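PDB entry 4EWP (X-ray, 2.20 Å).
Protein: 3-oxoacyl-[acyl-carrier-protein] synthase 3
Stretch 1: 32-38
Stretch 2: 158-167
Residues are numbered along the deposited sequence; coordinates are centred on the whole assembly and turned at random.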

# COMPACT_ATOMS: atom_id res chain seq x y z
N ASP A 32 22.16 22.93 12.38
CA ASP A 32 22.05 23.11 10.94
C ASP A 32 20.63 23.50 10.55
O ASP A 32 20.40 24.10 9.50
N LEU A 33 19.67 23.17 11.42
CA LEU A 33 18.26 23.35 11.09
C LEU A 33 17.60 24.54 11.79
O LEU A 33 16.54 25.01 11.35
N ILE A 34 18.20 25.02 12.87
CA ILE A 34 17.53 25.98 13.74
C ILE A 34 17.28 27.35 13.11
O ILE A 34 16.40 28.09 13.57
N GLY A 35 18.04 27.69 12.07
CA GLY A 35 17.94 29.01 11.44
C GLY A 35 16.57 29.36 10.87
O GLY A 35 15.93 30.29 11.35
N PRO A 36 16.12 28.63 9.85
CA PRO A 36 14.85 28.89 9.16
C PRO A 36 13.60 28.71 10.05
O PRO A 36 12.53 29.22 9.69
N ILE A 37 13.71 28.00 11.16
CA ILE A 37 12.60 27.88 12.10
C ILE A 37 12.83 28.76 13.34
O ILE A 37 12.11 28.67 14.34
N ASP A 38 13.85 29.62 13.24
CA ASP A 38 14.23 30.54 14.31
C ASP A 38 14.13 29.96 15.73
O ASP A 38 13.55 30.61 16.61
N ASP A 158 9.28 20.85 5.02
CA ASP A 158 9.46 22.26 4.72
C ASP A 158 10.42 22.78 5.78
O ASP A 158 10.12 22.72 6.97
N PRO A 159 11.58 23.28 5.35
CA PRO A 159 12.63 23.77 6.25
C PRO A 159 12.15 24.92 7.16
O PRO A 159 12.76 25.17 8.21
N THR A 160 11.09 25.60 6.75
CA THR A 160 10.53 26.68 7.56
C THR A 160 9.42 26.19 8.49
O THR A 160 8.87 26.96 9.27
N ASP A 161 9.09 24.90 8.40
CA ASP A 161 8.02 24.33 9.23
C ASP A 161 8.47 24.03 10.66
O ASP A 161 9.41 23.25 10.87
N ARG A 162 7.81 24.62 11.64
CA ARG A 162 8.13 24.29 13.03
C ARG A 162 7.22 23.24 13.68
O ARG A 162 7.37 22.95 14.87
N SER A 163 6.32 22.64 12.92
CA SER A 163 5.46 21.61 13.51
C SER A 163 6.11 20.23 13.49
O SER A 163 5.91 19.44 14.41
N ILE A 164 6.89 19.93 12.46
CA ILE A 164 7.40 18.56 12.33
C ILE A 164 8.74 18.42 11.59
O ILE A 164 9.49 17.47 11.84
N SER A 165 9.05 19.36 10.70
CA SER A 165 10.21 19.21 9.82
C SER A 165 11.47 18.70 10.53
O SER A 165 12.06 17.70 10.12
N PHE A 166 11.89 19.39 11.58
CA PHE A 166 13.18 19.10 12.20
C PHE A 166 13.18 17.77 12.96
O PHE A 166 14.25 17.30 13.37
N LEU A 167 12.00 17.17 13.16
CA LEU A 167 11.92 15.88 13.86
C LEU A 167 12.28 14.71 12.98
O LEU A 167 12.63 13.64 13.47

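The contact between the two stretches is small, burying 355 Å² in all, and it is built around Ile-37. Its CA-to-CB bond points toward stretch 2, and with chi1 at 66° (p) and chi2 at 171° (t) its two branches reach different parts of stretch 2. Ile-37 CG2 lies among backbone carbonyls, 3.2 Å from Pro-159 O and 3.5 Å from Asp-161 O, whereas the extended CG1 arm carries Ile-37 CD1 to 3.6 Å from Phe-166 CD1, meeting the ring obliquely. Ile-37 is the third residue of a type I turn from Gly-35 to Asp-38, closed by Asp-38 N to Gly-35 O at 2.9 Å.

Phe-166, in a short 3-10 segment, also points toward stretch 1. Its p rotamer (chi1 60°, chi2 -88°) brings the ring to Ile-37, while Phe-166 CB lies 4.1 Å from Leu-33 CD1. Leu-33 adopts the common m,t conformation (chi1 -57°, chi2 -177°) and points toward stretch 2. Ile-34, by contrast, points away and makes no contact with it.

At the more exposed margin, Pro-36, with a C-gamma exo ring, points toward stretch 2 and places Pro-36 CB 3.4 Å from Pro-159 O; Pro-36 CB is 4.5 Å from Thr-160 CG2. Arg-162 has an unusual chi1 of 23°, between wells. Arg-162 CB lies 4.4 Å from Ile-37 CB, and with chi2 t and chi3 m Arg-162 NE comes to 3.7 Å from Ile-37 O, an oblique approach without a hydrogen bond. The arginine also touches a crystal neighbour.

No direct hydrogen bond joins the stretches. A water bridges them instead, its O donating to Leu-33 O at 2.8 Å and to Pro-159 O at 2.7 Å, so that both carbonyls are satisfied beside the apolar contacts.

The polar side chains of stretch 2 are mainly engaged in shaping their own loop. Asp-158, chi1 t, uses Asp-158 OD1 to accept from Thr-160 N (3.0 Å) and Thr-160 OG1 (2.7 Å), the latter reached through the p rotamer of the threonine; these bonds reinforce the type I turn from Asp-158 to Asp-161. Asp-161 points away from stretch 1, and its t rotamer directs the carboxylate back onto the following residues. Asp-161 OD1 accepts from Ser-163 N (2.9 Å) and Ser-163 OG (2.7 Å), and Asp-161 OD2 from Ile-164 N (2.9 Å) and Ser-165 N (2.7 Å). Ser-165, with chi1 p, returns Ser-165 OG to Asp-161 O at 2.5 Å.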

# COMPACT_ATOMS: atom_id res chain seq x y z
CB ASP A 32 22.46 21.83 10.20
CG ASP A 32 23.94 21.49 10.37
OD1 ASP A 32 24.63 22.17 11.16
OD2 ASP A 32 24.40 20.53 9.72
CB LEU A 33 17.49 22.08 11.44
CG LEU A 33 17.98 20.81 10.77
CD1 LEU A 33 17.09 19.61 11.13
CD2 LEU A 33 18.03 21.02 9.27
CB ILE A 34 18.31 26.17 15.05
CG1 ILE A 34 19.77 26.52 14.75
CG2 ILE A 34 18.19 24.92 15.90
CD1 ILE A 34 20.58 26.87 15.98
CB PRO A 36 14.83 27.85 8.04
CG PRO A 36 16.27 27.44 7.87
CD PRO A 36 16.85 27.51 9.23
CB ILE A 37 12.34 26.40 12.54
CG1 ILE A 37 13.50 25.84 13.37
CG2 ILE A 37 12.06 25.52 11.34
CD1 ILE A 37 13.18 24.48 14.01
CB ASP A 38 13.42 31.84 14.23
CG ASP A 38 13.97 32.93 15.15
OD1 ASP A 38 15.20 32.96 15.37
OD2 ASP A 38 13.17 33.77 15.63
CB ASP A 158 8.12 23.00 4.80
CG ASP A 158 8.22 24.49 4.44
OD1 ASP A 158 9.34 25.05 4.42
OD2 ASP A 158 7.16 25.10 4.19
CB PRO A 159 13.72 24.28 5.30
CG PRO A 159 13.43 23.65 3.99
CD PRO A 159 11.95 23.41 3.93
CB THR A 160 9.95 27.82 6.68
OG1 THR A 160 8.88 27.31 5.88
CG2 THR A 160 11.03 28.39 5.78
CB ASP A 161 7.47 23.05 8.58
CG ASP A 161 6.67 22.19 9.55
OD1 ASP A 161 5.63 22.69 10.06
OD2 ASP A 161 7.07 21.02 9.79
CB ARG A 162 8.30 25.53 13.91
CG ARG A 162 7.60 26.80 13.43
CD ARG A 162 8.26 28.05 14.04
NE ARG A 162 8.66 27.85 15.43
CZ ARG A 162 7.90 28.14 16.49
NH1 ARG A 162 6.70 28.66 16.30
NH2 ARG A 162 8.35 27.92 17.72
CB SER A 163 4.07 21.55 12.86
OG SER A 163 4.11 20.97 11.56
CB ILE A 164 6.36 17.67 11.62
CG1 ILE A 164 6.68 16.18 11.82
CG2 ILE A 164 6.29 18.02 10.15
CD1 ILE A 164 5.52 15.26 11.48
CB SER A 165 10.52 20.54 9.12
OG SER A 165 11.05 21.49 10.03
CB PHE A 166 13.58 20.23 13.12
CG PHE A 166 12.61 20.46 14.23
CD1 PHE A 166 11.53 21.31 14.05
CD2 PHE A 166 12.75 19.80 15.44
CE1 PHE A 166 10.61 21.51 15.06
CE2 PHE A 166 11.85 19.99 16.46
CZ PHE A 166 10.77 20.85 16.27
CB LEU A 167 10.52 15.63 14.44
CG LEU A 167 10.18 16.29 15.78
CD1 LEU A 167 9.15 17.40 15.58
CD2 LEU A 167 9.66 15.24 16.74
O HOH W 1 15.00 24.00 9.23